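D-glycerate 2-kinase (Thermotoga maritima, PDB 2B8N) catalyses the magnesium-dependent transfer of a phosphate group from ATP to D-glycerate, yielding 2-phosphoglycerate in the degradation of serine. Local coordinates at residues A67-V71 and L72-I76; E187-F190 and P191-V194. All coordinates share one frame; numbering follows the deposited sequence.

Contact 1. Residues A67-V71 and L72-I76; sequences AAYEV and LGKKI
Y69 extends its ring past the end of helix 61-72 to G73 and K74, while L72, the last residue of that helix, is held by A68 one turn back. For L72 the link begins in the backbone: its N donates to A68 O at 2.8 Å with an N-H...O angle of 152°. The same oxygen is also met by the leucine side chain, L72 CB lying 3.5 Å from A68 O. From there L72 reaches L44 and V52, which place this side of the helix against its neighbours in the fold.

Y69 reaches forward with its ring. Its CG stands anti to the backbone N (chi1 -179°), which carries the ring past the helix end, where CE1 comes within 4.1 Å of G73 CA. K74 arrives at the ring edge, in plane, with NZ 3.5 Å from Y69 CE1; its bond to the tyrosine hydroxyl is weak, and the stronger partner of this ammonium is D93, in a salt bridge. F95 meets the same ring with its plane steeply inclined.

Beneath the ring's root, I76 CD1 sits 3.9 Å from Y69 CA, so the first strand residue folds back on the helix it has just left. The reversal turns on G73, whose N still donates to Y69 O at 2.6 Å, while its positive phi takes the chain out of the helical path. A helix ended by a glycine and followed by a short 3-10 turn thus delivers the chain to strand 76-84, completing a beta-alpha-beta crossover from strand 52-57 in the parallel sheet.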
ATOM      1  N   ALA A  67     -16.075   6.676   7.989  1.00 26.87           N
ATOM      2  CA  ALA A  67     -16.995   6.284   6.912  1.00 27.49           C
ATOM      3  C   ALA A  67     -17.932   5.121   7.304  1.00 27.20           C
ATOM      4  O   ALA A  67     -19.092   5.109   6.934  1.00 29.64           O
ATOM      5  CB  ALA A  67     -16.219   5.958   5.634  1.00 27.69           C
ATOM      6  N   ALA A  68     -17.426   4.165   8.075  1.00 26.96           N
ATOM      7  CA  ALA A  68     -18.220   3.053   8.606  1.00 26.40           C
ATOM      8  C   ALA A  68     -19.279   3.521   9.602  1.00 26.67           C
ATOM      9  O   ALA A  68     -20.396   3.014   9.623  1.00 25.80           O
ATOM     10  CB  ALA A  68     -17.308   2.055   9.276  1.00 26.66           C
ATOM     11  N   TYR A  69     -18.909   4.475  10.443  1.00 26.78           N
ATOM     12  CA  TYR A  69     -19.845   5.045  11.389  1.00 28.03           C
ATOM     13  C   TYR A  69     -21.038   5.642  10.655  1.00 27.96           C
ATOM     14  O   TYR A  69     -22.204   5.417  11.024  1.00 24.36           O
ATOM     15  CB  TYR A  69     -19.149   6.122  12.212  1.00 28.36           C
ATOM     16  CG  TYR A  69     -20.034   6.752  13.231  1.00 28.24           C
ATOM     17  CD1 TYR A  69     -20.669   5.981  14.192  1.00 32.82           C
ATOM     18  CD2 TYR A  69     -20.245   8.121  13.238  1.00 30.77           C
ATOM     19  CE1 TYR A  69     -21.492   6.565  15.139  1.00 30.75           C
ATOM     20  CE2 TYR A  69     -21.048   8.707  14.170  1.00 29.49           C
ATOM     21  CZ  TYR A  69     -21.669   7.931  15.111  1.00 32.10           C
ATOM     22  OH  TYR A  69     -22.464   8.531  16.039  1.00 37.44           O
ATOM     23  N   GLU A  70     -20.730   6.390   9.597  1.00 28.46           N
ATOM     24  CA  GLU A  70     -21.759   7.044   8.785  1.00 28.79           C
ATOM     25  C   GLU A  70     -22.660   6.034   8.079  1.00 27.20           C
ATOM     26  O   GLU A  70     -23.850   6.281   7.935  1.00 26.23           O
ATOM     27  CB  GLU A  70     -21.133   8.010   7.773  1.00 29.21           C
ATOM     28  CG  GLU A  70     -20.496   9.235   8.426  1.00 31.29           C
ATOM     29  CD  GLU A  70     -19.756  10.136   7.456  1.00 30.56           C
ATOM     30  OE1 GLU A  70     -19.796   9.873   6.232  1.00 38.75           O
ATOM     31  OE2 GLU A  70     -19.127  11.107   7.935  1.00 32.67           O
ATOM     32  N   VAL A  71     -22.100   4.911   7.630  1.00 26.45           N
ATOM     33  CA  VAL A  71     -22.928   3.828   7.105  1.00 26.70           C
ATOM     34  C   VAL A  71     -23.801   3.157   8.209  1.00 26.94           C
ATOM     35  O   VAL A  71     -24.986   2.952   8.001  1.00 26.21           O
ATOM     36  CB  VAL A  71     -22.091   2.737   6.366  1.00 26.60           C
ATOM     37  CG1 VAL A  71     -22.980   1.529   6.015  1.00 24.51           C
ATOM     38  CG2 VAL A  71     -21.412   3.311   5.103  1.00 25.72           C
ATOM     39  N   LEU A  72     -23.220   2.822   9.366  1.00 26.89           N
ATOM     40  CA  LEU A  72     -23.892   1.950  10.337  1.00 26.78           C
ATOM     41  C   LEU A  72     -24.529   2.646  11.532  1.00 26.39           C
ATOM     42  O   LEU A  72     -25.544   2.185  12.012  1.00 25.92           O
ATOM     43  CB  LEU A  72     -22.927   0.902  10.859  1.00 26.53           C
ATOM     44  CG  LEU A  72     -22.480  -0.132   9.822  1.00 24.62           C
ATOM     45  CD1 LEU A  72     -21.368  -0.898  10.466  1.00 26.33           C
ATOM     46  CD2 LEU A  72     -23.593  -1.054   9.350  1.00 18.76           C
ATOM     47  N   GLY A  73     -23.914   3.709  12.042  1.00 26.40           N
ATOM     48  CA  GLY A  73     -24.424   4.400  13.231  1.00 25.78           C
ATOM     49  C   GLY A  73     -24.418   3.546  14.492  1.00 25.86           C
ATOM     50  O   GLY A  73     -23.452   2.852  14.768  1.00 24.43           O
ATOM     51  N   LYS A  74     -25.516   3.580  15.243  1.00 27.17           N
ATOM     52  CA  LYS A  74     -25.595   2.903  16.557  1.00 28.85           C
ATOM     53  C   LYS A  74     -25.602   1.353  16.518  1.00 28.61           C
ATOM     54  O   LYS A  74     -25.601   0.708  17.574  1.00 28.89           O
ATOM     55  CB  LYS A  74     -26.769   3.448  17.379  1.00 28.37           C
ATOM     56  CG  LYS A  74     -26.540   4.910  17.816  1.00 34.85           C
ATOM     57  CD  LYS A  74     -25.547   5.019  18.997  1.00 44.48           C
ATOM     58  CE  LYS A  74     -24.519   6.160  18.830  1.00 44.37           C
ATOM     59  NZ  LYS A  74     -23.428   5.765  17.892  1.00 43.10           N
ATOM     60  N   LYS A  75     -25.584   0.775  15.309  1.00 26.96           N
ATOM     61  CA  LYS A  75     -25.328  -0.648  15.120  1.00 25.98           C
ATOM     62  C   LYS A  75     -23.902  -0.970  15.506  1.00 26.45           C
ATOM     63  O   LYS A  75     -23.592  -2.135  15.751  1.00 25.68           O
ATOM     64  CB  LYS A  75     -25.527  -1.070  13.664  1.00 26.69           C
ATOM     65  CG  LYS A  75     -26.925  -0.900  13.149  1.00 24.32           C
ATOM     66  CD  LYS A  75     -26.944  -1.035  11.647  1.00 24.18           C
ATOM     67  CE  LYS A  75     -28.316  -1.403  11.177  1.00 18.61           C
ATOM     68  NZ  LYS A  75     -28.493  -0.966   9.797  1.00 22.33           N
ATOM     69  N   ILE A  76     -23.025   0.040  15.498  1.00 27.04           N
ATOM     70  CA  ILE A  76     -21.728  -0.083  16.155  1.00 28.20           C
ATOM     71  C   ILE A  76     -21.910   0.227  17.649  1.00 29.29           C
ATOM     72  O   ILE A  76     -22.357   1.312  18.046  1.00 29.00           O
ATOM     73  CB  ILE A  76     -20.630   0.830  15.570  1.00 29.60           C
ATOM     74  CG1 ILE A  76     -20.252   0.427  14.132  1.00 27.10           C
ATOM     75  CG2 ILE A  76     -19.358   0.791  16.468  1.00 31.19           C
ATOM     76  CD1 ILE A  76     -19.752   1.615  13.298  1.00 25.59           C
TER

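Contact 2. Residues E187-F190 and P191-V194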
ATOM      1  N   GLU A 187      -8.823 -15.800  15.960  1.00 27.34           N
ATOM      2  CA  GLU A 187      -8.952 -16.849  16.937  1.00 28.67           C
ATOM      3  C   GLU A 187      -9.463 -16.289  18.266  1.00 28.60           C
ATOM      4  O   GLU A 187     -10.195 -16.974  18.973  1.00 28.93           O
ATOM      5  CB  GLU A 187      -7.611 -17.559  17.102  1.00 29.30           C
ATOM      6  CG  GLU A 187      -7.556 -18.539  18.243  1.00 33.03           C
ATOM      7  CD  GLU A 187      -6.340 -19.433  18.186  1.00 31.95           C
ATOM      8  OE1 GLU A 187      -5.212 -18.920  18.169  1.00 34.52           O
ATOM      9  OE2 GLU A 187      -6.522 -20.662  18.163  1.00 42.93           O
ATOM     10  N   ARG A 188      -9.095 -15.056  18.620  1.00 28.61           N
ATOM     11  CA  ARG A 188      -9.610 -14.444  19.877  1.00 27.56           C
ATOM     12  C   ARG A 188     -11.023 -13.893  19.726  1.00 26.90           C
ATOM     13  O   ARG A 188     -11.810 -13.881  20.657  1.00 26.91           O
ATOM     14  CB  ARG A 188      -8.720 -13.310  20.316  1.00 28.48           C
ATOM     15  CG  ARG A 188      -7.380 -13.727  20.836  1.00 28.81           C
ATOM     16  CD  ARG A 188      -7.434 -14.049  22.314  1.00 28.50           C
ATOM     17  NE  ARG A 188      -6.181 -13.635  22.932  1.00 29.77           N
ATOM     18  CZ  ARG A 188      -6.031 -12.695  23.864  1.00 32.12           C
ATOM     19  NH1 ARG A 188      -7.059 -12.035  24.364  1.00 34.46           N
ATOM     20  NH2 ARG A 188      -4.815 -12.419  24.315  1.00 41.15           N
ATOM     21  N   VAL A 189     -11.330 -13.420  18.531  1.00 27.26           N
ATOM     22  CA  VAL A 189     -12.664 -12.927  18.218  1.00 27.50           C
ATOM     23  C   VAL A 189     -13.707 -14.049  18.303  1.00 27.57           C
ATOM     24  O   VAL A 189     -14.852 -13.825  18.721  1.00 28.04           O
ATOM     25  CB  VAL A 189     -12.662 -12.290  16.835  1.00 25.50           C
ATOM     26  CG1 VAL A 189     -14.089 -12.083  16.306  1.00 25.06           C
ATOM     27  CG2 VAL A 189     -11.923 -10.961  16.912  1.00 29.24           C
ATOM     28  N   PHE A 190     -13.293 -15.249  17.904  1.00 27.08           N
ATOM     29  CA  PHE A 190     -14.089 -16.424  18.108  1.00 25.75           C
ATOM     30  C   PHE A 190     -14.675 -16.440  19.528  1.00 26.47           C
ATOM     31  O   PHE A 190     -13.968 -16.092  20.546  1.00 25.26           O
ATOM     32  CB  PHE A 190     -13.266 -17.704  17.878  1.00 26.33           C
ATOM     33  CG  PHE A 190     -14.112 -18.919  17.598  1.00 23.80           C
ATOM     34  CD1 PHE A 190     -14.593 -19.156  16.310  1.00 24.28           C
ATOM     35  CD2 PHE A 190     -14.466 -19.788  18.619  1.00 14.30           C
ATOM     36  CE1 PHE A 190     -15.408 -20.271  16.039  1.00 23.16           C
ATOM     37  CE2 PHE A 190     -15.274 -20.889  18.368  1.00 21.74           C
ATOM     38  CZ  PHE A 190     -15.750 -21.139  17.079  1.00 22.66           C
ATOM     39  N   PRO A 191     -15.957 -16.864  19.614  1.00 27.14           N
ATOM     40  CA  PRO A 191     -16.844 -17.345  18.513  1.00 26.99           C
ATOM     41  C   PRO A 191     -17.534 -16.275  17.647  1.00 25.99           C
ATOM     42  O   PRO A 191     -18.292 -16.633  16.755  1.00 25.48           O
ATOM     43  CB  PRO A 191     -17.890 -18.175  19.248  1.00 27.77           C
ATOM     44  CG  PRO A 191     -18.021 -17.469  20.566  1.00 29.34           C
ATOM     45  CD  PRO A 191     -16.635 -16.923  20.915  1.00 27.12           C
ATOM     46  N   ALA A 192     -17.280 -14.989  17.884  1.00 26.19           N
ATOM     47  CA  ALA A 192     -17.809 -13.946  16.984  1.00 26.80           C
ATOM     48  C   ALA A 192     -17.198 -14.037  15.580  1.00 25.89           C
ATOM     49  O   ALA A 192     -16.164 -14.694  15.376  1.00 26.35           O
ATOM     50  CB  ALA A 192     -17.612 -12.546  17.572  1.00 25.57           C
ATOM     51  N   LYS A 193     -17.866 -13.395  14.621  1.00 27.12           N
ATOM     52  CA  LYS A 193     -17.444 -13.347  13.201  1.00 29.18           C
ATOM     53  C   LYS A 193     -16.488 -12.184  12.942  1.00 27.30           C
ATOM     54  O   LYS A 193     -16.596 -11.135  13.557  1.00 26.19           O
ATOM     55  CB  LYS A 193     -18.665 -13.189  12.265  1.00 29.77           C
ATOM     56  CG  LYS A 193     -18.397 -13.713  10.849  1.00 35.28           C
ATOM     57  CD  LYS A 193     -19.338 -13.196   9.722  1.00 33.70           C
ATOM     58  CE  LYS A 193     -18.527 -13.212   8.340  1.00 40.08           C
ATOM     59  NZ  LYS A 193     -19.211 -12.789   7.026  1.00 36.02           N
ATOM     60  N   VAL A 194     -15.539 -12.381  12.038  1.00 28.43           N
ATOM     61  CA  VAL A 194     -14.697 -11.279  11.565  1.00 28.25           C
ATOM     62  C   VAL A 194     -15.058 -10.960  10.129  1.00 28.29           C
ATOM     63  O   VAL A 194     -14.984 -11.844   9.255  1.00 29.63           O
ATOM     64  CB  VAL A 194     -13.199 -11.615  11.633  1.00 28.10           C
ATOM     65  CG1 VAL A 194     -12.375 -10.543  10.908  1.00 28.48           C
ATOM     66  CG2 VAL A 194     -12.724 -11.767  13.103  1.00 27.64           C
TER
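F190 and P191 are joined by a cis peptide bond and form the middle of a type VI beta turn, V189 to A192, which links helix 184-189 to strand 193-199. The proline is the bump on the outer side of this turn. Its CA presses over a face of the F190 ring, 3.5 Å from the centroid and 21° off the ring normal, as a CH-pi contact. P191 CB lies over the same ring nearer its rim, 3.8 Å from F190 CD2. The cis bond makes this possible by bringing the two alpha carbons to one side of the peptide, and a chi1 of -160° swings the phenyl group back over the proline. Such aromatic-proline stacking is a familiar companion of cis prolines.

On the inner side the knob is V189. Its CG1 enters the hollow between A192 and V194, lying 3.8 Å from A192 CB, so that the end of the helix and the start of the strand close chiefly on this methyl group. V120 and V129 also touch this valine, joining the turn to helix 107-120 and the adjacent strand 128-133. A192 O, meanwhile, is taken up by the side-chain amide of N254.

Across the mouth of the turn A192 N donates a weak, bent bond to V189 O, 2.8 Å long. Deeper in, V194 CG2 stops 3.5 Å from V189 CG1, the two valine side chains crossing at about a right angle.

Contact 1 comes first along the chain and closes before contact 2 opens; their centres are 20 Å apart and their nearest atoms about 12 Å, without touching. Both belong to the region matching the DUF4147 family, and each leads from a helix into a strand of the same six-stranded parallel sheet. Strands 76-84 and 193-199 are separated there by 52-57 and 128-133. Since the strands run parallel and both contacts stand where a strand begins, they lie at the same end of the sheet, the one where its strands begin. Two different solutions, a glycine helix end and a cis-proline turn, thus do one topological job, reversing the chain between helix and sheet.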